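Local coordinates for protein geranyltranstransferase (Campylobacter jejuni, PDB 3NPK) that probably catalyses the condensation of geranyl diphosphate with isopentenyl diphosphate to give farnesyl diphosphate, releasing pyrophosphate, in isoprene biosynthesis, at residues E7-H12 with R43-L48; K15-V20 with L33-G38; E70-Y75 with N145-G150; I135-F140 with I179-K184. All coordinates share one frame; numbering follows the deposited sequence.

Interaction 1 (E7-H12 with R43-L48); sequences ELFIHH and RAQLLL. With PPV (pyrophosphate), chain C.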
loop_
_atom_site.group_PDB
_atom_site.type_symbol
_atom_site.label_atom_id
_atom_site.label_comp_id
_atom_site.label_asym_id
_atom_site.label_seq_id
_atom_site.Cartn_x
_atom_site.Cartn_y
_atom_site.Cartn_z
ATOM N N GLU A 7 12.933 19.080 -13.618
ATOM C CA GLU A 7 12.528 20.195 -12.771
ATOM C C GLU A 7 11.011 20.241 -12.597
ATOM O O GLU A 7 10.509 20.538 -11.511
ATOM C CB GLU A 7 13.066 21.519 -13.319
ATOM C CG GLU A 7 14.582 21.615 -13.222
ATOM C CD GLU A 7 15.110 21.228 -11.836
ATOM O OE1 GLU A 7 14.568 21.722 -10.815
ATOM O OE2 GLU A 7 16.071 20.428 -11.767
ATOM N N LEU A 8 10.284 19.916 -13.665
ATOM C CA LEU A 8 8.834 19.864 -13.600
ATOM C C LEU A 8 8.394 18.894 -12.513
ATOM O O LEU A 8 7.536 19.214 -11.688
ATOM C CB LEU A 8 8.256 19.438 -14.945
ATOM C CG LEU A 8 6.732 19.397 -15.044
ATOM C CD1 LEU A 8 6.157 20.800 -15.066
ATOM C CD2 LEU A 8 6.306 18.634 -16.292
ATOM N N PHE A 9 8.972 17.694 -12.512
ATOM C CA PHE A 9 8.611 16.715 -11.484
ATOM C C PHE A 9 9.033 17.120 -10.049
ATOM O O PHE A 9 8.262 16.964 -9.093
ATOM C CB PHE A 9 9.146 15.316 -11.784
ATOM C CG PHE A 9 8.710 14.330 -10.760
ATOM C CD1 PHE A 9 7.364 13.975 -10.677
ATOM C CD2 PHE A 9 9.594 13.854 -9.794
ATOM C CE1 PHE A 9 6.907 13.115 -9.689
ATOM C CE2 PHE A 9 9.150 12.985 -8.803
ATOM C CZ PHE A 9 7.804 12.607 -8.753
ATOM N N ILE A 10 10.243 17.645 -9.893
ATOM C CA ILE A 10 10.654 18.110 -8.571
ATOM C C ILE A 10 9.691 19.171 -8.025
ATOM O O ILE A 10 9.304 19.132 -6.859
ATOM C CB ILE A 10 12.078 18.664 -8.597
ATOM C CG1 ILE A 10 13.062 17.510 -8.823
ATOM C CG2 ILE A 10 12.395 19.385 -7.275
ATOM C CD1 ILE A 10 14.462 17.953 -9.158
ATOM N N HIS A 11 9.308 20.123 -8.870
ATOM C CA HIS A 11 8.380 21.163 -8.454
ATOM C C HIS A 11 7.031 20.535 -8.059
ATOM O O HIS A 11 6.419 20.920 -7.058
ATOM C CB HIS A 11 8.224 22.172 -9.592
ATOM C CG HIS A 11 7.324 23.321 -9.273
ATOM N ND1 HIS A 11 7.740 24.414 -8.543
ATOM C CD2 HIS A 11 6.034 23.561 -9.609
ATOM C CE1 HIS A 11 6.741 25.273 -8.431
ATOM N NE2 HIS A 11 5.695 24.777 -9.069
ATOM N N HIS A 12 6.588 19.539 -8.821
ATOM C CA HIS A 12 5.323 18.872 -8.517
ATOM C C HIS A 12 5.393 18.156 -7.170
ATOM O O HIS A 12 4.483 18.266 -6.353
ATOM C CB HIS A 12 4.962 17.890 -9.632
ATOM C CG HIS A 12 3.584 17.321 -9.517
ATOM N ND1 HIS A 12 2.457 18.033 -9.862
ATOM C CD2 HIS A 12 3.149 16.108 -9.090
ATOM C CE1 HIS A 12 1.388 17.278 -9.679
ATOM N NE2 HIS A 12 1.777 16.108 -9.201
ATOM N N ARG A 43 12.451 6.531 -12.064
ATOM C CA ARG A 43 11.186 5.900 -12.425
ATOM C C ARG A 43 10.154 6.933 -12.890
ATOM O O ARG A 43 9.506 6.757 -13.938
ATOM C CB ARG A 43 10.671 5.055 -11.263
ATOM C CG ARG A 43 11.610 3.887 -10.977
ATOM C CD ARG A 43 11.504 3.338 -9.563
ATOM N NE ARG A 43 12.530 2.317 -9.317
ATOM C CZ ARG A 43 13.809 2.575 -9.035
ATOM N NH1 ARG A 43 14.238 3.828 -8.937
ATOM N NH2 ARG A 43 14.669 1.572 -8.836
ATOM N N ALA A 44 9.986 8.002 -12.118
ATOM C CA ALA A 44 9.145 9.119 -12.558
ATOM C C ALA A 44 9.533 9.591 -13.959
ATOM O O ALA A 44 8.670 9.809 -14.814
ATOM C CB ALA A 44 9.250 10.287 -11.570
ATOM N N GLN A 45 10.830 9.759 -14.196
ATOM C CA GLN A 45 11.290 10.290 -15.481
ATOM C C GLN A 45 11.059 9.342 -16.656
ATOM O O GLN A 45 10.764 9.794 -17.779
ATOM C CB GLN A 45 12.748 10.746 -15.412
ATOM C CG GLN A 45 12.953 11.934 -14.448
ATOM C CD GLN A 45 12.023 13.090 -14.781
ATOM O OE1 GLN A 45 11.737 13.343 -15.948
ATOM N NE2 GLN A 45 11.533 13.780 -13.761
ATOM N N LEU A 46 11.172 8.036 -16.420
ATOM C CA LEU A 46 10.817 7.069 -17.464
ATOM C C LEU A 46 9.356 7.228 -17.861
ATOM O O LEU A 46 9.029 7.286 -19.048
ATOM C CB LEU A 46 11.063 5.638 -16.991
ATOM C CG LEU A 46 12.527 5.206 -16.870
ATOM C CD1 LEU A 46 12.545 3.844 -16.211
ATOM C CD2 LEU A 46 13.205 5.174 -18.239
ATOM N N LEU A 47 8.473 7.320 -16.868
ATOM C CA LEU A 47 7.047 7.442 -17.146
ATOM C C LEU A 47 6.771 8.742 -17.900
ATOM O O LEU A 47 6.054 8.752 -18.913
ATOM C CB LEU A 47 6.243 7.403 -15.840
ATOM C CG LEU A 47 4.725 7.546 -16.008
ATOM C CD1 LEU A 47 3.977 6.786 -14.928
ATOM C CD2 LEU A 47 4.257 9.013 -16.015
ATOM N N LEU A 48 7.321 9.847 -17.405
ATOM C CA LEU A 48 7.025 11.150 -18.002
ATOM C C LEU A 48 7.605 11.258 -19.410
ATOM O O LEU A 48 7.044 11.949 -20.264
ATOM C CB LEU A 48 7.552 12.281 -17.115
ATOM C CG LEU A 48 6.869 12.378 -15.747
ATOM C CD1 LEU A 48 7.658 13.324 -14.832
ATOM C CD2 LEU A 48 5.410 12.836 -15.913
HETATM O O11 PPV C . 17.856 3.014 -5.673
HETATM P P1 PPV C . 17.991 4.377 -6.592
HETATM O O21 PPV C . 19.451 4.451 -7.346
HETATM O O31 PPV C . 16.948 4.407 -7.618
HETATM O OPP PPV C . 17.940 5.618 -5.519
HETATM P P2 PPV C . 17.219 7.083 -5.661
HETATM O O12 PPV C . 17.667 7.814 -4.253
HETATM O O22 PPV C . 15.601 6.933 -5.620
HETATM O O32 PPV C . 17.710 7.837 -6.827
#
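Phe-9 of helix 5-14 lays one face of its ring on the methyl of Ala-44. The Ala-44 CB atom stands 3.8 Å from the centroid of the Phe-9 ring and only 8° off its normal, a CH-pi contact made almost over the centre. With CG anti to the backbone N, the phenyl group of Phe-9 is carried away from its own helix and toward helix 42-54, the direction its CB already takes. Behind the ring, the CB of Phe-9 is touched by two other side chains. Leu-48 CD1 lies 3.9 Å from Phe-9 CB, and Gln-45 NE2 approaches Phe-9 CB to 3.5 Å. The bend of Gln-45 at chi2 (-54°) brings NE2 back to Phe-9 CB, and the amide plane is turned 72° from the phenyl plane. This approach is packing against carbon; the polar need of NE2 is met by a hydrogen bond to the carbonyl O of Leu-5. Arg-43 faces elsewhere: its NH1 donates to O31 of the pyrophosphate over 3.1 Å, within the guanidinium plane. The short segments' axes come no closer than 10.7 Å, a gap bridged by the phenyl ring. His-41 meets the ring of Phe-9 edge-to-face, while helix 42-54 itself is packed against helices 59-80, 164-189 and 269-282.

Interaction 2 (K15-V20 with L33-G38); sequences KNLPKV and LMLKAG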
loop_
_atom_site.group_PDB
_atom_site.type_symbol
_atom_site.label_atom_id
_atom_site.label_comp_id
_atom_site.label_asym_id
_atom_site.label_seq_id
_atom_site.Cartn_x
_atom_site.Cartn_y
_atom_site.Cartn_z
ATOM N N LYS A 15 5.220 20.477 -4.077
ATOM C CA LYS A 15 3.917 21.041 -3.725
ATOM C C LYS A 15 2.841 19.980 -3.482
ATOM O O LYS A 15 1.658 20.302 -3.315
ATOM C CB LYS A 15 3.461 22.062 -4.760
ATOM C CG LYS A 15 3.259 21.491 -6.122
ATOM C CD LYS A 15 3.338 22.597 -7.162
ATOM C CE LYS A 15 2.143 22.539 -8.063
ATOM N NZ LYS A 15 0.929 22.769 -7.228
ATOM N N ASN A 16 3.269 18.719 -3.437
ATOM C CA ASN A 16 2.363 17.603 -3.213
ATOM C C ASN A 16 2.869 16.660 -2.129
ATOM O O ASN A 16 2.652 15.453 -2.188
ATOM C CB ASN A 16 2.113 16.851 -4.531
ATOM C CG ASN A 16 1.141 17.590 -5.420
ATOM O OD1 ASN A 16 -0.071 17.573 -5.171
ATOM N ND2 ASN A 16 1.668 18.290 -6.425
ATOM N N LEU A 17 3.549 17.210 -1.130
ATOM C CA LEU A 17 4.047 16.366 -0.055
ATOM C C LEU A 17 2.851 15.884 0.757
ATOM O O LEU A 17 1.980 16.675 1.121
ATOM C CB LEU A 17 5.005 17.150 0.844
ATOM C CG LEU A 17 6.281 17.583 0.119
ATOM C CD1 LEU A 17 7.031 18.641 0.950
ATOM C CD2 LEU A 17 7.189 16.374 -0.200
ATOM N N PRO A 18 2.784 14.581 1.027
ATOM C CA PRO A 18 1.628 14.067 1.767
ATOM C C PRO A 18 1.647 14.584 3.202
ATOM O O PRO A 18 2.696 14.597 3.842
ATOM C CB PRO A 18 1.822 12.541 1.747
ATOM C CG PRO A 18 3.154 12.292 1.186
ATOM C CD PRO A 18 3.792 13.550 0.728
ATOM N N LYS A 19 0.502 15.025 3.693
ATOM C CA LYS A 19 0.440 15.537 5.060
ATOM C C LYS A 19 -0.971 15.413 5.584
ATOM O O LYS A 19 -1.926 15.336 4.805
ATOM C CB LYS A 19 0.893 16.992 5.111
ATOM C CG LYS A 19 0.146 17.883 4.158
ATOM C CD LYS A 19 0.812 19.243 4.066
ATOM C CE LYS A 19 0.296 20.031 2.879
ATOM N NZ LYS A 19 1.009 21.330 2.744
ATOM N N VAL A 20 -1.092 15.370 6.904
ATOM C CA VAL A 20 -2.381 15.349 7.571
ATOM C C VAL A 20 -2.307 16.291 8.771
ATOM O O VAL A 20 -1.306 16.309 9.501
ATOM C CB VAL A 20 -2.793 13.915 8.011
ATOM C CG1 VAL A 20 -1.745 13.271 8.951
ATOM C CG2 VAL A 20 -4.194 13.925 8.632
ATOM N N LEU A 33 10.455 14.004 4.663
ATOM C CA LEU A 33 11.907 14.054 4.757
ATOM C C LEU A 33 12.619 13.313 3.626
ATOM O O LEU A 33 13.487 13.870 2.959
ATOM C CB LEU A 33 12.350 13.497 6.112
ATOM C CG LEU A 33 13.785 13.782 6.538
ATOM C CD1 LEU A 33 13.981 15.292 6.706
ATOM C CD2 LEU A 33 14.109 13.042 7.827
HETATM N N MSE A 34 12.270 12.049 3.412
HETATM C CA MSE A 34 12.949 11.259 2.393
HETATM C C MSE A 34 12.548 11.627 0.979
HETATM O O MSE A 34 13.339 11.458 0.046
HETATM C CB MSE A 34 12.731 9.765 2.612
HETATM C CG MSE A 34 13.725 9.125 3.528
HETATM SE SE MSE A 34 15.638 9.361 3.027
HETATM C CE MSE A 34 16.365 8.981 4.790
ATOM N N LEU A 35 11.325 12.124 0.818
ATOM C CA LEU A 35 10.867 12.563 -0.494
ATOM C C LEU A 35 11.635 13.790 -0.948
ATOM O O LEU A 35 11.979 13.921 -2.125
ATOM C CB LEU A 35 9.370 12.862 -0.457
ATOM C CG LEU A 35 8.470 11.637 -0.273
ATOM C CD1 LEU A 35 7.055 12.122 0.001
ATOM C CD2 LEU A 35 8.514 10.761 -1.531
ATOM N N LYS A 36 11.904 14.690 -0.006
ATOM C CA LYS A 36 12.583 15.939 -0.320
ATOM C C LYS A 36 14.095 15.814 -0.371
ATOM O O LYS A 36 14.757 16.606 -1.049
ATOM C CB LYS A 36 12.219 17.005 0.709
ATOM C CG LYS A 36 10.839 17.587 0.512
ATOM C CD LYS A 36 10.728 18.958 1.179
ATOM C CE LYS A 36 10.452 18.827 2.665
ATOM N NZ LYS A 36 10.662 20.111 3.398
ATOM N N ALA A 37 14.638 14.834 0.352
ATOM C CA ALA A 37 16.085 14.759 0.600
ATOM C C ALA A 37 16.864 14.486 -0.671
ATOM O O ALA A 37 17.989 14.968 -0.856
ATOM C CB ALA A 37 16.387 13.680 1.632
ATOM N N GLY A 38 16.276 13.700 -1.555
ATOM C CA GLY A 38 16.978 13.341 -2.763
ATOM C C GLY A 38 16.223 12.301 -3.538
ATOM O O GLY A 38 15.042 12.049 -3.280
#
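Pro-18 and Leu-35 form the tight, buried half of this contact, where the CD corner of the Pro-18 ring meets the Leu-35 CD1 methyl. The ring carbon Pro-18 CD comes to 3.6 Å from Leu-35 CD1, and Pro-18 CG follows at 4.1 Å from the same Leu-35 methyl. The CB of Leu-35 already points toward the loop. Phe-71 of helix 59-80 and Leu-113 of helix 103-122 pack on both of these side chains, and Leu-144 of the second subunit packs on Pro-18, so the inner half sits close to the dimer interface. In the all-helical fold of the polyprenyl synthetases, segment 15-20 is the extended connection that leaves helix 5-14 and passes over the last turns of helix 27-37. After that helix, Gly-38 is the first residue to leave helical geometry and begins the GGKHFR sequence, whose Gly-39, Lys-40 and Arg-43 line the pyrophosphate pocket. The outer half is different in kind. Leu-17 straddles the boundary: its CD2 is 4.1 Å from Leu-35 CB, the two leucines sliding past each other in opposite directions, while its CD1 lies against the aliphatic part of the exposed Lys-36, 3.7 Å from Lys-36 CD. Leu-17 and Lys-36 cross at about a right angle, and the lysine's bend at chi3 (-82°) turns CE back beside Leu-17 CD1 rather than carrying it straight outward.

Interaction 3 (E70-Y75 with N145-G150); sequences EFIHTY and NGMVIG. With PPV (pyrophosphate), chain C.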
loop_
_atom_site.group_PDB
_atom_site.type_symbol
_atom_site.label_atom_id
_atom_site.label_comp_id
_atom_site.label_asym_id
_atom_site.label_seq_id
_atom_site.Cartn_x
_atom_site.Cartn_y
_atom_site.Cartn_z
ATOM N N GLU A 70 7.057 7.330 -7.282
ATOM C CA GLU A 70 8.110 7.740 -6.360
ATOM C C GLU A 70 7.702 7.544 -4.889
ATOM O O GLU A 70 8.568 7.297 -4.040
ATOM C CB GLU A 70 8.570 9.170 -6.661
ATOM C CG GLU A 70 9.225 9.254 -8.031
ATOM C CD GLU A 70 10.574 8.512 -8.142
ATOM O OE1 GLU A 70 11.321 8.383 -7.138
ATOM O OE2 GLU A 70 10.898 8.069 -9.261
ATOM N N PHE A 71 6.402 7.610 -4.594
ATOM C CA PHE A 71 5.938 7.285 -3.237
ATOM C C PHE A 71 6.229 5.815 -2.940
ATOM O O PHE A 71 6.702 5.482 -1.851
ATOM C CB PHE A 71 4.435 7.545 -3.058
ATOM C CG PHE A 71 4.056 9.007 -2.855
ATOM C CD1 PHE A 71 4.985 10.033 -2.942
ATOM C CD2 PHE A 71 2.740 9.333 -2.600
ATOM C CE1 PHE A 71 4.598 11.366 -2.758
ATOM C CE2 PHE A 71 2.336 10.650 -2.422
ATOM C CZ PHE A 71 3.271 11.670 -2.501
ATOM N N ILE A 72 5.911 4.932 -3.885
ATOM C CA ILE A 72 6.185 3.511 -3.697
ATOM C C ILE A 72 7.668 3.306 -3.535
ATOM O O ILE A 72 8.109 2.593 -2.641
ATOM C CB ILE A 72 5.721 2.677 -4.914
ATOM C CG1 ILE A 72 4.192 2.609 -4.933
ATOM C CG2 ILE A 72 6.398 1.268 -4.932
ATOM C CD1 ILE A 72 3.603 1.833 -3.769
ATOM N N HIS A 73 8.448 3.908 -4.420
ATOM C CA HIS A 73 9.883 3.700 -4.369
ATOM C C HIS A 73 10.459 4.184 -3.031
ATOM O O HIS A 73 11.263 3.491 -2.394
ATOM C CB HIS A 73 10.543 4.376 -5.565
ATOM C CG HIS A 73 12.019 4.192 -5.602
ATOM N ND1 HIS A 73 12.908 5.242 -5.599
ATOM C CD2 HIS A 73 12.763 3.063 -5.608
ATOM C CE1 HIS A 73 14.142 4.768 -5.633
ATOM N NE2 HIS A 73 14.080 3.447 -5.621
ATOM N N THR A 74 10.057 5.379 -2.611
ATOM C CA THR A 74 10.551 5.911 -1.341
ATOM C C THR A 74 10.127 5.051 -0.151
ATOM O O THR A 74 10.947 4.797 0.752
ATOM C CB THR A 74 10.129 7.381 -1.165
ATOM O OG1 THR A 74 10.821 8.174 -2.131
ATOM C CG2 THR A 74 10.467 7.907 0.237
ATOM N N TYR A 75 8.871 4.592 -0.131
ATOM C CA TYR A 75 8.445 3.723 0.982
ATOM C C TYR A 75 9.349 2.484 1.038
ATOM O O TYR A 75 9.786 2.056 2.115
ATOM C CB TYR A 75 6.943 3.361 0.920
ATOM C CG TYR A 75 6.640 1.877 0.733
ATOM C CD1 TYR A 75 6.857 0.959 1.761
ATOM C CD2 TYR A 75 6.111 1.403 -0.467
ATOM C CE1 TYR A 75 6.596 -0.384 1.591
ATOM C CE2 TYR A 75 5.826 0.054 -0.640
ATOM C CZ TYR A 75 6.083 -0.831 0.384
ATOM O OH TYR A 75 5.834 -2.177 0.238
ATOM N N ASN A 145 3.700 -9.622 -6.228
ATOM C CA ASN A 145 4.080 -10.142 -7.552
ATOM C C ASN A 145 5.369 -9.552 -8.128
ATOM O O ASN A 145 5.813 -9.918 -9.222
ATOM C CB ASN A 145 2.946 -9.963 -8.546
ATOM C CG ASN A 145 1.816 -10.889 -8.266
ATOM O OD1 ASN A 145 1.915 -12.088 -8.529
ATOM N ND2 ASN A 145 0.741 -10.360 -7.706
ATOM N N GLY A 146 5.974 -8.626 -7.402
ATOM C CA GLY A 146 7.154 -7.961 -7.916
ATOM C C GLY A 146 8.098 -7.559 -6.796
ATOM O O GLY A 146 8.758 -8.401 -6.173
HETATM N N MSE A 147 8.117 -6.266 -6.499
HETATM C CA MSE A 147 9.089 -5.714 -5.573
HETATM C C MSE A 147 9.129 -6.441 -4.230
HETATM O O MSE A 147 10.218 -6.712 -3.718
HETATM C CB MSE A 147 8.779 -4.236 -5.367
HETATM C CG MSE A 147 9.793 -3.496 -4.533
HETATM SE SE MSE A 147 9.197 -1.636 -4.349
HETATM C CE MSE A 147 7.975 -1.923 -2.850
ATOM N N VAL A 148 7.969 -6.741 -3.647
ATOM C CA VAL A 148 7.994 -7.303 -2.300
ATOM C C VAL A 148 8.555 -8.724 -2.248
ATOM O O VAL A 148 9.345 -9.040 -1.354
ATOM C CB VAL A 148 6.632 -7.227 -1.596
ATOM C CG1 VAL A 148 6.736 -7.873 -0.184
ATOM C CG2 VAL A 148 6.164 -5.749 -1.506
ATOM N N ILE A 149 8.178 -9.578 -3.196
ATOM C CA ILE A 149 8.752 -10.926 -3.193
ATOM C C ILE A 149 10.249 -10.847 -3.510
ATOM O O ILE A 149 11.039 -11.625 -2.972
ATOM C CB ILE A 149 8.006 -11.940 -4.113
ATOM C CG1 ILE A 149 8.477 -13.376 -3.820
ATOM C CG2 ILE A 149 8.221 -11.634 -5.583
ATOM C CD1 ILE A 149 8.199 -13.855 -2.397
ATOM N N GLY A 150 10.652 -9.913 -4.377
ATOM C CA GLY A 150 12.062 -9.690 -4.644
ATOM C C GLY A 150 12.850 -9.335 -3.391
ATOM O O GLY A 150 13.922 -9.888 -3.119
HETATM O O11 PPV C . 17.856 3.014 -5.673
HETATM P P1 PPV C . 17.991 4.377 -6.592
HETATM O O21 PPV C . 19.451 4.451 -7.346
HETATM O O31 PPV C . 16.948 4.407 -7.618
HETATM O OPP PPV C . 17.940 5.618 -5.519
HETATM P P2 PPV C . 17.219 7.083 -5.661
HETATM O O12 PPV C . 17.667 7.814 -4.253
HETATM O O22 PPV C . 15.601 6.933 -5.620
HETATM O O32 PPV C . 17.710 7.837 -6.827
#
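On the helix that leads into the first aspartate-rich motif of the prenyltransferases, Ile-72 and Tyr-75 receive the side chain of Met-147, a selenomethionine in this crystal. The methyl end does most of the work: Met-147 CE is 3.7 Å from Tyr-75 CE2 and 3.8 Å from Tyr-75 OH, approaching the ring obliquely. Its selenium lies 4.1 Å from Ile-72 CG2. The Met-147 chain is extended through its first two torsions, which carries SE across to helix 59-80, and the bend at chi3 (83°) then turns CE to the tyrosine. Tyr-75 has an unusual chi1 of 117°, away from any staggered position, and the end of its ring comes nearer to helix 147-156 than its CB direction implies. Here the first turn of helix 147-156, with Gly-146 at the N-cap, meets helix 59-80 in the all-helical isoprenoid synthase core. The CB of His-73 points away from segment 145-150, and His-73 belongs to the pyrophosphate pocket, though its close approach to the ligand in the model is doubtful. Beyond the methionine, Val-148 CG2 rests 4.0 Å from Tyr-75 OH, the two side chains crossing at about a right angle. The second subunit closes in on this side: its Asp-111 packs on Tyr-75 and its Phe-27 on Val-148.

Interaction 4 (I135-F140 with I179-K184); sequences IKTLAF and IAAALK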
loop_
_atom_site.group_PDB
_atom_site.type_symbol
_atom_site.label_atom_id
_atom_site.label_comp_id
_atom_site.label_asym_id
_atom_site.label_seq_id
_atom_site.Cartn_x
_atom_site.Cartn_y
_atom_site.Cartn_z
ATOM N N ILE A 135 -3.495 1.437 -11.650
ATOM C CA ILE A 135 -3.480 0.841 -10.310
ATOM C C ILE A 135 -3.156 -0.659 -10.379
ATOM O O ILE A 135 -2.385 -1.171 -9.562
ATOM C CB ILE A 135 -4.796 1.122 -9.582
ATOM C CG1 ILE A 135 -4.849 2.628 -9.258
ATOM C CG2 ILE A 135 -4.917 0.254 -8.320
ATOM C CD1 ILE A 135 -6.228 3.137 -8.906
ATOM N N LYS A 136 -3.721 -1.358 -11.366
ATOM C CA LYS A 136 -3.375 -2.764 -11.561
ATOM C C LYS A 136 -1.893 -2.925 -11.823
ATOM O O LYS A 136 -1.251 -3.810 -11.256
ATOM C CB LYS A 136 -4.159 -3.376 -12.730
ATOM C CG LYS A 136 -5.635 -3.534 -12.486
ATOM C CD LYS A 136 -6.358 -4.041 -13.738
ATOM C CE LYS A 136 -7.807 -4.394 -13.419
ATOM N NZ LYS A 136 -8.550 -4.852 -14.631
ATOM N N THR A 137 -1.336 -2.071 -12.677
ATOM C CA THR A 137 0.080 -2.190 -13.015
ATOM C C THR A 137 0.966 -1.898 -11.804
ATOM O O THR A 137 1.934 -2.627 -11.513
ATOM C CB THR A 137 0.441 -1.270 -14.187
ATOM O OG1 THR A 137 -0.347 -1.666 -15.323
ATOM C CG2 THR A 137 1.924 -1.382 -14.542
ATOM N N LEU A 138 0.643 -0.831 -11.088
ATOM C CA LEU A 138 1.473 -0.478 -9.939
ATOM C C LEU A 138 1.375 -1.514 -8.826
ATOM O O LEU A 138 2.399 -1.914 -8.260
ATOM C CB LEU A 138 1.094 0.892 -9.394
ATOM C CG LEU A 138 2.031 1.446 -8.312
ATOM C CD1 LEU A 138 3.457 1.602 -8.843
ATOM C CD2 LEU A 138 1.487 2.803 -7.837
ATOM N N ALA A 139 0.161 -1.945 -8.486
ATOM C CA ALA A 139 0.009 -2.874 -7.357
ATOM C C ALA A 139 0.585 -4.260 -7.670
ATOM O O ALA A 139 1.092 -4.944 -6.783
ATOM C CB ALA A 139 -1.456 -2.990 -6.926
ATOM N N PHE A 140 0.507 -4.673 -8.930
ATOM C CA PHE A 140 1.109 -5.942 -9.325
ATOM C C PHE A 140 2.625 -5.858 -9.192
ATOM O O PHE A 140 3.254 -6.676 -8.509
ATOM C CB PHE A 140 0.728 -6.302 -10.770
ATOM C CG PHE A 140 1.299 -7.613 -11.237
ATOM C CD1 PHE A 140 2.545 -7.672 -11.859
ATOM C CD2 PHE A 140 0.582 -8.778 -11.058
ATOM C CE1 PHE A 140 3.060 -8.885 -12.305
ATOM C CE2 PHE A 140 1.094 -10.004 -11.503
ATOM C CZ PHE A 140 2.322 -10.049 -12.124
ATOM N N ILE A 179 10.663 -0.785 -12.541
ATOM C CA ILE A 179 11.182 -0.004 -13.671
ATOM C C ILE A 179 10.348 -0.257 -14.936
ATOM O O ILE A 179 9.928 0.686 -15.628
ATOM C CB ILE A 179 12.686 -0.302 -13.903
ATOM C CG1 ILE A 179 13.498 0.281 -12.739
ATOM C CG2 ILE A 179 13.170 0.264 -15.228
ATOM C CD1 ILE A 179 14.903 -0.247 -12.620
ATOM N N ALA A 180 10.082 -1.523 -15.223
ATOM C CA ALA A 180 9.194 -1.888 -16.334
ATOM C C ALA A 180 7.799 -1.276 -16.151
ATOM O O ALA A 180 7.175 -0.782 -17.108
ATOM C CB ALA A 180 9.097 -3.418 -16.450
ATOM N N ALA A 181 7.302 -1.301 -14.920
ATOM C CA ALA A 181 5.986 -0.723 -14.639
ATOM C C ALA A 181 5.952 0.777 -14.938
ATOM O O ALA A 181 4.964 1.284 -15.445
ATOM C CB ALA A 181 5.586 -0.976 -13.182
ATOM N N ALA A 182 7.029 1.491 -14.622
ATOM C CA ALA A 182 7.052 2.924 -14.883
ATOM C C ALA A 182 6.855 3.194 -16.368
ATOM O O ALA A 182 6.064 4.061 -16.760
ATOM C CB ALA A 182 8.362 3.516 -14.412
ATOM N N LEU A 183 7.585 2.456 -17.201
ATOM C CA LEU A 183 7.449 2.591 -18.653
ATOM C C LEU A 183 6.047 2.187 -19.116
ATOM O O LEU A 183 5.418 2.917 -19.890
ATOM C CB LEU A 183 8.503 1.748 -19.367
ATOM C CG LEU A 183 9.914 2.314 -19.237
ATOM C CD1 LEU A 183 10.986 1.260 -19.568
ATOM C CD2 LEU A 183 10.087 3.570 -20.117
ATOM N N LYS A 184 5.550 1.043 -18.636
ATOM C CA LYS A 184 4.231 0.565 -19.067
ATOM C C LYS A 184 3.124 1.538 -18.642
ATOM O O LYS A 184 2.177 1.780 -19.383
ATOM C CB LYS A 184 3.929 -0.835 -18.517
ATOM C CG LYS A 184 2.615 -1.412 -19.082
ATOM C CD LYS A 184 2.372 -2.833 -18.680
ATOM C CE LYS A 184 1.071 -3.334 -19.337
ATOM N NZ LYS A 184 0.704 -4.703 -18.939
HETATM O O HOH W 1 0.168 -4.147 -16.270
#
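Thr-137 and Ala-181 carry the nearest CA atoms of segments 135-140 and 179-184, on helix 128-142 and helix 164-189, two members of the all-helical prenyltransferase bundle; their CA atoms are 6.3 Å apart, a separation that the small side chains permit. The apolar part of the contact rests on one branch of the threonine. Thr-137 CG2 lies 3.9 Å from Ala-181 CB and 4.1 Å from Ala-181 CA, so the methyl sits on the backbone as well as on the side chain of the opposing helix. A longer approach, 4.4 Å, separates Thr-137 CG2 from Lys-184 CD. The polar part uses the other branch. A chi1 of -61° sets CG2 anti to the backbone N and leaves OG1 beside that nitrogen. The main partner of this buried hydroxyl is Glu-188 OE1 on the partner helix; Lys-133 O, one turn earlier, is a second acceptor near the same single proton. Lys-184 is extended along its whole length and sends its ammonium group past the methyl contact to a bridging water: the water donates to Thr-137 OG1 at 2.7 Å and accepts from Lys-184 NZ at 2.8 Å.

How the interactions relate
Interactions 1 and 3 both reach the pyrophosphate pocket, through Arg-43 and His-73, and touch directly: Glu-70 OE2 lies 3.0 Å from Ala-44 N, a probable hydrogen bond, and Phe-9 CZ packs 3.7 Å from Glu-70 CG. Lys-40 N and Arg-92 NH2 also hydrogen-bond to the ligand. Interaction 2 joins interaction 3 through Leu-35 CD2, 3.5 Å from Thr-74 OG1, and both meet the second subunit. Interaction 4 stands about 14 Å from the pyrophosphate at the Ala-181 side chain, yet it packs on both neighbours: Ala-182 CB lies 3.5 Å from Arg-43 O of interaction 1, and Leu-138 CD2 is 4.0 Å from Ile-72 CG1 of interaction 3. Interactions 2 and 4 remain apart, their nearest atoms about 12 Å from each other.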